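Local structure of lipoprotein (Streptococcus pneumoniae serotype 4, 6JF1) at residues 67-72 with 85-90; 71-76 with 97-102; 146-151 with 155-160; 170-175 with 179-184. The protein binds L-methionine as the substrate-binding lipoprotein of an ABC importer and probably hands it to the membrane transporter. One frame throughout, in Å; residues are numbered along the deposited sequence.

Contacts 1 and 2 belong to one half of the protein and contacts 3 and 4 to the other, with methionine held between. The first pair share Ala71 and Thr72 of helix 68-73, their centres about 7 Å apart, and Leu99 packs against both Asn69 and Leu88. Further on, contact 3 comes first along the chain and contact 4 follows; their centres lie about 8 Å apart, and strands 158-159 and 172-174 pair side by side in a two-stranded antiparallel sheet. Centres of contacts 1 and 3 are about 24 Å apart, yet both reach the ligand, Phe87 at its thioether and Arg146 at its carboxylate, as expected of a two-lobed binding protein.

Contact 1 of 4, residues 67-72 with 85-90; sequences QPNKAT and YNFLNN. With MET (methionine), chain B.
Phe87 meets Asn69 with the rim of its ring: Asn69 ND2 comes up at the edge, close to the ring plane, 3.9 Å from Phe87 CE1. The amide and the ring run past one another, pointing opposite ways, their planes 33° apart. Leu88 adds a looser touch, its CD1 methyl lying 4.3 Å from Asn69 OD1. All three side chains are buried, and the two helices stay well separated, Asn69 and Leu88 being the nearest pair at 8.2 Å between CA atoms.

One face of the Phe87 ring is taken by the bound methionine. The ligand's CE methyl sits 3.6 Å above the ring plane, shifted toward the rim, and its SD lies 3.5 Å from Phe87 CB. Phe87 reaches this place because its CG is anti to the backbone N (chi1 -172°). The ring thus forms an apolar wall for the thioether end of the ligand in the methionine pocket, where Phe82 is a further member. Thr142 and Asn143 of helix 141-153, from the opposite lobe, also touch Phe87.

What fixes the Asn69 amide lies on strand 79-84: ND2 donates to Gln83 OE1 and OD1 accepts from Asn80 ND2, so both ends of this buried polar group are satisfied and its rotation is set. Within helix 68-73, Thr72 OG1 donates to Pro68 O at 2.7 Å. That carbonyl also receives Thr72 N, at 3.1 Å, and the two donors arrive from opposite faces of its plane.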
# COMPACT_ATOMS: atom_id res chain seq x y z
N GLN A 67 -8.90 5.22 6.38
CA GLN A 67 -8.95 6.01 7.63
C GLN A 67 -7.76 6.95 7.82
O GLN A 67 -7.96 8.00 8.38
CB GLN A 67 -9.05 5.13 8.88
CG GLN A 67 -10.29 4.24 8.91
CD GLN A 67 -11.55 5.05 9.02
OE1 GLN A 67 -11.73 5.83 9.96
NE2 GLN A 67 -12.44 4.89 8.05
N PRO A 68 -6.50 6.56 7.44
CA PRO A 68 -5.36 7.44 7.92
C PRO A 68 -5.34 8.91 7.47
O PRO A 68 -4.87 9.80 8.22
CB PRO A 68 -4.08 6.70 7.48
CG PRO A 68 -4.51 5.24 7.46
CD PRO A 68 -5.96 5.26 7.01
N ASN A 69 -5.80 9.18 6.25
CA ASN A 69 -5.78 10.53 5.69
C ASN A 69 -6.80 11.37 6.47
O ASN A 69 -6.53 12.52 6.81
CB ASN A 69 -6.15 10.53 4.19
CG ASN A 69 -4.94 10.31 3.32
OD1 ASN A 69 -3.83 10.58 3.73
ND2 ASN A 69 -5.13 9.76 2.14
N LYS A 70 -7.97 10.78 6.73
CA LYS A 70 -9.00 11.44 7.57
C LYS A 70 -8.42 11.77 8.95
O LYS A 70 -8.64 12.87 9.46
CB LYS A 70 -10.26 10.58 7.71
CG LYS A 70 -11.38 11.21 8.54
CD LYS A 70 -12.77 10.71 8.19
CE LYS A 70 -12.96 9.27 8.62
N ALA A 71 -7.73 10.83 9.59
CA ALA A 71 -7.09 11.08 10.91
C ALA A 71 -6.14 12.29 10.83
O ALA A 71 -6.06 13.11 11.78
CB ALA A 71 -6.34 9.86 11.39
N THR A 72 -5.45 12.42 9.70
CA THR A 72 -4.48 13.49 9.53
C THR A 72 -5.19 14.84 9.31
O THR A 72 -4.80 15.87 9.89
CB THR A 72 -3.49 13.11 8.41
OG1 THR A 72 -3.05 11.76 8.63
CG2 THR A 72 -2.31 14.05 8.33
N TYR A 85 1.62 8.15 -4.03
CA TYR A 85 1.21 9.50 -4.56
C TYR A 85 -0.18 9.45 -5.22
O TYR A 85 -1.00 10.36 -5.07
CB TYR A 85 2.23 9.99 -5.60
CG TYR A 85 3.46 10.67 -5.05
CD1 TYR A 85 3.43 12.01 -4.62
CD2 TYR A 85 4.68 10.01 -5.02
CE1 TYR A 85 4.58 12.65 -4.18
CE2 TYR A 85 5.85 10.64 -4.58
CZ TYR A 85 5.79 11.96 -4.15
OH TYR A 85 6.94 12.58 -3.76
N ASN A 86 -0.46 8.42 -6.00
CA ASN A 86 -1.76 8.40 -6.73
C ASN A 86 -2.93 8.32 -5.75
O ASN A 86 -3.96 8.99 -5.95
CB ASN A 86 -1.88 7.21 -7.67
CG ASN A 86 -1.25 7.49 -9.02
OD1 ASN A 86 -0.87 8.63 -9.32
ND2 ASN A 86 -1.15 6.46 -9.82
N PHE A 87 -2.78 7.47 -4.73
CA PHE A 87 -3.82 7.33 -3.74
C PHE A 87 -4.04 8.70 -3.08
O PHE A 87 -5.20 9.10 -2.84
CB PHE A 87 -3.45 6.28 -2.67
CG PHE A 87 -4.59 5.96 -1.74
CD1 PHE A 87 -4.79 6.72 -0.58
CD2 PHE A 87 -5.48 4.92 -2.02
CE1 PHE A 87 -5.85 6.45 0.27
CE2 PHE A 87 -6.55 4.67 -1.17
CZ PHE A 87 -6.72 5.41 -0.01
N LEU A 88 -2.94 9.38 -2.73
CA LEU A 88 -3.04 10.70 -2.02
C LEU A 88 -3.76 11.74 -2.90
O LEU A 88 -4.70 12.42 -2.44
CB LEU A 88 -1.64 11.24 -1.65
CG LEU A 88 -1.70 12.67 -1.08
CD1 LEU A 88 -2.59 12.71 0.19
CD2 LEU A 88 -0.30 13.19 -0.77
N ASN A 89 -3.26 11.90 -4.12
CA ASN A 89 -3.85 12.85 -5.10
C ASN A 89 -5.34 12.57 -5.23
O ASN A 89 -6.15 13.48 -5.17
CB ASN A 89 -3.13 12.78 -6.45
CG ASN A 89 -1.70 13.30 -6.36
OD1 ASN A 89 -1.41 14.26 -5.64
ND2 ASN A 89 -0.78 12.66 -7.07
N ASN A 90 -5.71 11.31 -5.39
CA ASN A 90 -7.10 10.98 -5.56
C ASN A 90 -7.92 11.31 -4.29
O ASN A 90 -9.06 11.84 -4.38
CB ASN A 90 -7.27 9.52 -5.97
CG ASN A 90 -8.72 9.16 -6.19
OD1 ASN A 90 -9.27 9.47 -7.24
ND2 ASN A 90 -9.35 8.53 -5.20
N MET B . 1.81 0.37 0.35
CA MET B . 0.71 0.35 -0.68
C MET B . 1.34 0.09 -2.05
O MET B . 0.78 -0.68 -2.86
CB MET B . -0.03 1.69 -0.73
CG MET B . -1.39 1.61 -1.46
SD MET B . -2.22 3.23 -1.48
CE MET B . -2.97 3.26 0.15
OXT MET B . 2.46 0.60 -2.31

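Contact 2 of 4, residues 71-76 with 97-102; sequences ATADGE and KDLVAI. With ZN (zinc ion), chain M; ZN (zinc ion), chain K; GOL (glycerol), chain X.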
# COMPACT_ATOMS: atom_id res chain seq x y z
N ALA A 71 -7.73 10.83 9.59
CA ALA A 71 -7.09 11.08 10.91
C ALA A 71 -6.14 12.29 10.83
O ALA A 71 -6.06 13.11 11.78
CB ALA A 71 -6.34 9.86 11.39
N THR A 72 -5.45 12.42 9.70
CA THR A 72 -4.48 13.49 9.53
C THR A 72 -5.19 14.84 9.31
O THR A 72 -4.80 15.87 9.89
CB THR A 72 -3.49 13.11 8.41
OG1 THR A 72 -3.05 11.76 8.63
CG2 THR A 72 -2.31 14.05 8.33
N ALA A 73 -6.16 14.87 8.39
CA ALA A 73 -6.86 16.13 8.08
C ALA A 73 -7.58 16.62 9.35
O ALA A 73 -7.63 17.81 9.62
CB ALA A 73 -7.83 15.89 6.93
N ASP A 74 -8.08 15.68 10.16
CA ASP A 74 -8.81 15.99 11.41
C ASP A 74 -7.85 16.36 12.55
O ASP A 74 -8.31 16.78 13.60
CB ASP A 74 -9.74 14.86 11.86
CG ASP A 74 -10.91 14.63 10.92
OD1 ASP A 74 -11.14 15.51 10.05
OD2 ASP A 74 -11.58 13.57 11.05
N GLY A 75 -6.55 16.21 12.39
CA GLY A 75 -5.66 16.57 13.51
C GLY A 75 -5.53 15.49 14.58
O GLY A 75 -4.93 15.76 15.60
N GLU A 76 -6.03 14.27 14.39
CA GLU A 76 -5.83 13.23 15.41
C GLU A 76 -4.37 12.73 15.42
O GLU A 76 -3.91 12.19 16.44
CB GLU A 76 -6.72 12.03 15.08
CG GLU A 76 -8.17 12.40 14.83
CD GLU A 76 -8.92 12.67 16.12
OE1 GLU A 76 -8.33 12.43 17.20
OE2 GLU A 76 -10.09 13.11 16.03
N LYS A 97 -9.44 18.11 -0.00
CA LYS A 97 -8.40 18.46 0.99
C LYS A 97 -7.06 18.65 0.26
O LYS A 97 -6.97 18.44 -0.93
CB LYS A 97 -8.29 17.39 2.09
CG LYS A 97 -9.57 17.13 2.87
CD LYS A 97 -9.86 18.14 3.95
CE LYS A 97 -11.22 17.90 4.56
NZ LYS A 97 -11.62 19.02 5.45
N ASP A 98 -6.04 19.07 0.99
CA ASP A 98 -4.75 19.32 0.38
C ASP A 98 -3.62 18.88 1.33
O ASP A 98 -2.74 19.69 1.66
CB ASP A 98 -4.65 20.78 -0.08
CG ASP A 98 -4.69 21.80 1.06
OD1 ASP A 98 -5.06 21.42 2.21
OD2 ASP A 98 -4.33 22.98 0.80
N LEU A 99 -3.65 17.63 1.82
CA LEU A 99 -2.48 17.03 2.50
C LEU A 99 -1.34 16.95 1.49
O LEU A 99 -1.56 16.85 0.30
CB LEU A 99 -2.81 15.60 2.96
CG LEU A 99 -4.11 15.46 3.76
CD1 LEU A 99 -4.39 13.99 4.09
CD2 LEU A 99 -4.05 16.32 5.03
N VAL A 100 -0.12 16.93 1.99
CA VAL A 100 1.06 17.05 1.12
C VAL A 100 2.02 15.91 1.49
O VAL A 100 2.03 15.49 2.65
CB VAL A 100 1.75 18.42 1.27
CG1 VAL A 100 0.81 19.56 0.84
CG2 VAL A 100 2.25 18.70 2.69
N ALA A 101 2.81 15.47 0.51
CA ALA A 101 3.89 14.53 0.68
C ALA A 101 5.13 15.33 1.11
O ALA A 101 5.35 16.41 0.54
CB ALA A 101 4.16 13.84 -0.65
N ILE A 102 5.87 14.86 2.15
CA ILE A 102 7.05 15.60 2.63
C ILE A 102 8.29 14.69 2.55
O ILE A 102 9.37 15.12 2.93
CB ILE A 102 6.81 16.12 4.07
CG1 ILE A 102 6.51 14.95 5.02
CG2 ILE A 102 5.68 17.13 4.06
CD1 ILE A 102 6.47 15.31 6.49
ZN ZN M . -11.31 14.06 17.39
ZN ZN K . -9.08 12.68 19.20
C1 GOL X . -4.71 20.60 5.49
O1 GOL X . -3.84 20.25 4.42
C2 GOL X . -6.19 20.32 5.20
O2 GOL X . -6.50 19.88 3.85
C3 GOL X . -6.67 19.35 6.27
O3 GOL X . -8.00 19.67 6.69
O HOH W 1 -11.81 16.53 7.86
O HOH W 2 -7.62 13.78 19.84
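Apolar packing joins Ala73 to Leu99: the CD2 methyl of Leu99 lies 4.2 Å from Ala73 CA and only slightly farther from the Ala73 methyl. Thr72 adds its CG2 methyl, 4.4 Å from the same Leu99 CD2, so one leucine branch serves both helix residues. Lys97 contributes the aliphatic part of its chain, with CD 4.3 Å from Ala73 CB. A bend at chi2 (-80°) turns that chain along the exposed border of the contact.

Polar links between the two segments are indirect. A water donates to Asp74 OD1 at 2.5 Å and accepts a weak bond from Lys97 NZ; the two charged groups themselves are not in contact. A glycerol, probably from the crystallisation liquor, occupies the same border: Asp98 OD1 accepts from both its O1 and O2, while Asp98 N donates to O2 in a nearly straight bond (169°). Its third hydroxyl, O3, makes a weak bond to Ala73 O, and the Lys237 backbone N also holds the molecule.

Backbone bonds finish the helix. Gly75 has positive phi in a Schellman motif, with Gly75 N bonded to Thr72 O and Glu76 N to Ala71 O. Past this turn, the Glu76 carboxylate binds two zinc ions, one through each oxygen, with OE2 and OE1 both 2.1 Å from their metals.

The end of helix 68-73 thus lies against the residues that lead into strand 100-107. Trp91 of helix 85-95 and Val234 of strand 231-235 also pack on Leu99, and Val100 pairs with Ala235 in the seven-stranded sheet.

Contact 3 of 4, residues 146-151 with 155-160; sequences RALYLL and GLIKLD. With MET (methionine), chain B.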
# COMPACT_ATOMS: atom_id res chain seq x y z
N ARG A 146 -4.88 0.24 -10.92
CA ARG A 146 -3.56 -0.36 -10.94
C ARG A 146 -3.69 -1.87 -11.18
O ARG A 146 -2.93 -2.43 -11.98
CB ARG A 146 -2.92 -0.14 -9.56
CG ARG A 146 -1.44 -0.46 -9.52
CD ARG A 146 -1.00 -0.34 -8.08
NE ARG A 146 0.46 -0.39 -7.96
CZ ARG A 146 1.08 -0.31 -6.78
NH1 ARG A 146 0.36 -0.20 -5.67
NH2 ARG A 146 2.40 -0.34 -6.72
N ALA A 147 -4.63 -2.52 -10.48
CA ALA A 147 -4.82 -3.93 -10.62
C ALA A 147 -5.27 -4.27 -12.06
O ALA A 147 -4.86 -5.27 -12.63
CB ALA A 147 -5.83 -4.39 -9.60
N LEU A 148 -6.18 -3.46 -12.61
CA LEU A 148 -6.72 -3.71 -13.95
C LEU A 148 -5.64 -3.54 -15.03
O LEU A 148 -5.55 -4.38 -15.96
CB LEU A 148 -7.91 -2.77 -14.20
CG LEU A 148 -9.13 -3.13 -13.37
CD1 LEU A 148 -10.21 -2.07 -13.50
CD2 LEU A 148 -9.66 -4.50 -13.76
N TYR A 149 -4.83 -2.49 -14.93
CA TYR A 149 -3.73 -2.41 -15.88
C TYR A 149 -2.78 -3.61 -15.74
O TYR A 149 -2.20 -4.06 -16.74
CB TYR A 149 -2.98 -1.08 -15.74
CG TYR A 149 -3.69 0.09 -16.37
CD1 TYR A 149 -3.73 0.23 -17.75
CD2 TYR A 149 -4.28 1.08 -15.59
CE1 TYR A 149 -4.34 1.32 -18.35
CE2 TYR A 149 -4.91 2.17 -16.17
CZ TYR A 149 -4.94 2.29 -17.56
OH TYR A 149 -5.52 3.38 -18.13
N LEU A 150 -2.60 -4.10 -14.52
CA LEU A 150 -1.79 -5.29 -14.24
C LEU A 150 -2.39 -6.51 -14.95
O LEU A 150 -1.65 -7.32 -15.55
CB LEU A 150 -1.74 -5.57 -12.73
CG LEU A 150 -0.78 -6.70 -12.35
CD1 LEU A 150 0.64 -6.17 -12.28
CD2 LEU A 150 -1.14 -7.37 -11.05
N LEU A 151 -3.70 -6.67 -14.83
CA LEU A 151 -4.34 -7.82 -15.45
C LEU A 151 -4.19 -7.69 -16.97
O LEU A 151 -4.00 -8.69 -17.65
CB LEU A 151 -5.82 -7.88 -15.03
CG LEU A 151 -6.14 -8.25 -13.58
CD1 LEU A 151 -7.64 -8.56 -13.45
CD2 LEU A 151 -5.30 -9.45 -13.13
N GLY A 155 -1.85 -10.12 -19.86
CA GLY A 155 -2.52 -10.66 -21.01
C GLY A 155 -3.89 -11.27 -20.74
O GLY A 155 -4.38 -12.05 -21.56
N LEU A 156 -4.55 -10.91 -19.65
CA LEU A 156 -5.82 -11.56 -19.30
C LEU A 156 -7.01 -10.75 -19.83
O LEU A 156 -8.11 -11.27 -19.92
CB LEU A 156 -5.90 -11.67 -17.78
CG LEU A 156 -4.96 -12.68 -17.13
CD1 LEU A 156 -4.72 -12.31 -15.66
CD2 LEU A 156 -5.54 -14.09 -17.24
N ILE A 157 -6.82 -9.46 -20.11
CA ILE A 157 -7.93 -8.54 -20.43
C ILE A 157 -7.35 -7.43 -21.30
O ILE A 157 -6.12 -7.29 -21.37
CB ILE A 157 -8.63 -7.95 -19.17
CG1 ILE A 157 -7.73 -7.04 -18.31
CG2 ILE A 157 -9.30 -9.03 -18.32
CD1 ILE A 157 -8.45 -6.39 -17.10
N LYS A 158 -8.21 -6.68 -21.98
CA LYS A 158 -7.81 -5.42 -22.58
C LYS A 158 -8.77 -4.37 -22.05
O LYS A 158 -9.94 -4.68 -21.82
CB LYS A 158 -7.91 -5.44 -24.11
CG LYS A 158 -6.78 -6.19 -24.81
N LEU A 159 -8.28 -3.14 -21.94
CA LEU A 159 -9.04 -2.05 -21.41
C LEU A 159 -9.28 -1.03 -22.53
O LEU A 159 -8.51 -1.00 -23.48
CB LEU A 159 -8.20 -1.41 -20.29
CG LEU A 159 -7.92 -2.27 -19.06
CD1 LEU A 159 -6.95 -1.54 -18.13
CD2 LEU A 159 -9.22 -2.63 -18.32
N ASP A 160 -10.30 -0.18 -22.39
CA ASP A 160 -10.61 0.85 -23.39
C ASP A 160 -10.13 2.22 -22.91
O ASP A 160 -10.59 3.25 -23.41
CB ASP A 160 -12.09 0.87 -23.79
CG ASP A 160 -13.06 1.15 -22.65
OD1 ASP A 160 -12.61 1.52 -21.57
OD2 ASP A 160 -14.29 1.03 -22.89
N MET B . 1.81 0.37 0.35
CA MET B . 0.71 0.35 -0.68
C MET B . 1.34 0.09 -2.05
O MET B . 0.78 -0.68 -2.86
CB MET B . -0.03 1.69 -0.73
CG MET B . -1.39 1.61 -1.46
SD MET B . -2.22 3.23 -1.48
CE MET B . -2.97 3.26 0.15
OXT MET B . 2.46 0.60 -2.31
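Leu151 O accepts a hydrogen bond from Leu156 N at 3.0 Å (N-H...O 163°), while Gly155 leaves the helix with positive phi in a Schellman motif, and the chain then turns back past helix 141-153 toward strand 158-159.

Ile157 fills the middle of the apolar contact with its CD1 methyl, which lies 3.7 Å from Leu151 CB and 4.0 Å from Leu148 CD2. Its CG1 stands between the backbone N and the carbonyl carbon (chi1 65°), a crowded position that brings CD1 over the helix between those two leucines. Alongside it, Leu156 CD1 meets Leu151 CD2 at 3.9 Å, the two side chains crossing obliquely just beside the backbone bond. Leu159 closes the other end: its CD1 lies over one face of the Tyr149 ring, 4.0 Å from the centroid and 22° off the ring normal, a CH-pi contact offset toward the rim. The same methyl also touches Leu148. The Tyr149 hydroxyl is hydrogen-bonded to Ala165 O, which holds the far end of the ring.

At the start of the helical segment, Arg146 extends in the other direction to the ligand. Its NH1 donates to the methionine carboxylate O at 2.9 Å, and this oxygen lies at the edge of the guanidinium, near its plane. A salt bridge from NE to Glu220 and a cation-pi contact with Trp229 help orient the group.

Ile172 of strand 172-174 packs on Ile157 and Leu159, while Ile135 of strand 134-138 and Val200 of strand 198-201 lie against Leu151 and Leu150, respectively.

Contact 4 of 4, residues 170-175 with 179-184; sequences ANIKEN and LKITEL. With ZN (zinc ion), chain H; ZN (zinc ion), chain G.
Asn175 grips the backbone of Leu179 with both ends of its amide. Its ND2 donates to Leu179 O at 2.8 Å (N-H...O 156°), in the carbonyl plane and on a lone pair, while its OD1 accepts from Leu179 N at 2.9 Å. The second bond is less well directed: Leu179 N comes almost side-on to the CG-OD1 bond (107°) and out of its plane. Asn175 CG lies anti to its own N (chi1 179°), which carries the amide across to Leu179, and two bonds to one residue fix its rotation. Leu179 CB packs against OD1 at 3.7 Å; Ile135 and Leu156 also touch this buried leucine.

Away from this tight end the segments diverge, and Ile172 and Ile181 are 9.7 Å apart between CA atoms. A lone apolar touch spans the gap, Ile172 CD1 to Ile181 CG1 at 3.8 Å, with the side chains crossing at a slant. Lys173 and Glu174 lie on the exposed side; both face Lys158 in a classic beta bulge of the two-stranded sheet.

Farther along strand 180-184, which runs parallel to strand 134-138, Glu183 bridges two zinc ions. Its OE2 binds one at 2.0 Å, together with Glu144, and its OE1 binds the other at 2.2 Å. Glu144 also serves the second metal, with Asn139 O and another water, and one water is shared by the pair: a carboxylate- and water-bridged dinuclear zinc site.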
# COMPACT_ATOMS: atom_id res chain seq x y z
N ALA A 170 -15.80 -1.36 -15.55
CA ALA A 170 -16.59 -1.01 -16.75
C ALA A 170 -15.68 -0.71 -17.95
O ALA A 170 -16.20 -0.54 -19.04
CB ALA A 170 -17.50 0.19 -16.48
N ASN A 171 -14.36 -0.63 -17.78
CA ASN A 171 -13.49 -0.28 -18.92
C ASN A 171 -12.86 -1.53 -19.51
O ASN A 171 -11.95 -1.42 -20.36
CB ASN A 171 -12.35 0.65 -18.53
CG ASN A 171 -12.84 2.01 -18.07
OD1 ASN A 171 -12.68 2.36 -16.90
ND2 ASN A 171 -13.39 2.80 -18.98
N ILE A 172 -13.28 -2.71 -19.07
CA ILE A 172 -12.79 -3.91 -19.68
C ILE A 172 -13.45 -4.07 -21.07
O ILE A 172 -14.69 -4.17 -21.16
CB ILE A 172 -13.02 -5.12 -18.77
CG1 ILE A 172 -12.34 -4.91 -17.41
CG2 ILE A 172 -12.52 -6.39 -19.46
CD1 ILE A 172 -12.39 -6.12 -16.51
N LYS A 173 -12.62 -4.13 -22.11
CA LYS A 173 -13.00 -4.17 -23.55
C LYS A 173 -13.01 -5.63 -24.06
O LYS A 173 -13.86 -5.97 -24.87
CB LYS A 173 -11.96 -3.38 -24.36
CG LYS A 173 -12.43 -2.74 -25.66
N GLU A 174 -12.07 -6.46 -23.61
CA GLU A 174 -11.93 -7.87 -24.02
C GLU A 174 -11.72 -8.72 -22.76
O GLU A 174 -10.95 -8.32 -21.87
CB GLU A 174 -10.64 -8.08 -24.83
CG GLU A 174 -10.73 -7.87 -26.33
CD GLU A 174 -9.51 -8.43 -27.06
N ASN A 175 -12.32 -9.89 -22.71
CA ASN A 175 -12.22 -10.77 -21.56
C ASN A 175 -12.31 -12.21 -22.05
O ASN A 175 -13.26 -12.95 -21.71
CB ASN A 175 -13.17 -10.34 -20.43
CG ASN A 175 -13.16 -11.23 -19.20
OD1 ASN A 175 -12.32 -12.12 -19.05
ND2 ASN A 175 -14.10 -11.02 -18.30
N LEU A 179 -13.49 -14.11 -17.27
CA LEU A 179 -13.21 -14.00 -15.83
C LEU A 179 -14.21 -13.05 -15.14
O LEU A 179 -14.59 -12.02 -15.68
CB LEU A 179 -11.78 -13.50 -15.68
CG LEU A 179 -10.74 -14.37 -16.39
CD1 LEU A 179 -9.37 -13.70 -16.39
CD2 LEU A 179 -10.65 -15.73 -15.71
N LYS A 180 -14.66 -13.44 -13.96
CA LYS A 180 -15.40 -12.57 -13.09
C LYS A 180 -14.37 -11.73 -12.31
O LYS A 180 -13.46 -12.29 -11.71
CB LYS A 180 -16.26 -13.39 -12.12
CG LYS A 180 -17.18 -12.56 -11.24
CD LYS A 180 -17.91 -13.37 -10.17
N ILE A 181 -14.46 -10.41 -12.45
CA ILE A 181 -13.58 -9.50 -11.75
C ILE A 181 -14.37 -8.92 -10.58
O ILE A 181 -15.36 -8.23 -10.76
CB ILE A 181 -12.98 -8.40 -12.66
CG1 ILE A 181 -12.42 -8.95 -13.99
CG2 ILE A 181 -11.93 -7.59 -11.90
CD1 ILE A 181 -11.26 -9.92 -13.87
N THR A 182 -13.93 -9.26 -9.37
CA THR A 182 -14.67 -8.92 -8.18
C THR A 182 -13.83 -7.92 -7.37
O THR A 182 -12.73 -8.25 -6.92
CB THR A 182 -14.93 -10.21 -7.39
OG1 THR A 182 -15.87 -10.95 -8.17
CG2 THR A 182 -15.46 -9.98 -5.99
N GLU A 183 -14.37 -6.72 -7.16
CA GLU A 183 -13.59 -5.75 -6.43
C GLU A 183 -13.94 -5.86 -4.94
O GLU A 183 -15.11 -5.99 -4.54
CB GLU A 183 -13.71 -4.37 -7.07
CG GLU A 183 -15.10 -3.80 -7.06
CD GLU A 183 -15.06 -2.36 -7.51
OE1 GLU A 183 -14.87 -1.50 -6.62
OE2 GLU A 183 -15.14 -2.11 -8.75
N LEU A 184 -12.91 -5.90 -4.12
CA LEU A 184 -13.09 -6.00 -2.68
C LEU A 184 -12.30 -4.87 -2.03
O LEU A 184 -11.42 -4.26 -2.66
CB LEU A 184 -12.54 -7.34 -2.19
CG LEU A 184 -13.16 -8.62 -2.77
CD1 LEU A 184 -12.37 -9.85 -2.31
CD2 LEU A 184 -14.63 -8.75 -2.36
ZN ZN H . -14.92 -0.38 -9.70
ZN ZN G . -14.14 0.58 -6.93
O HOH W 3 -15.23 1.39 -8.94
O HOH W 4 -13.50 2.31 -7.72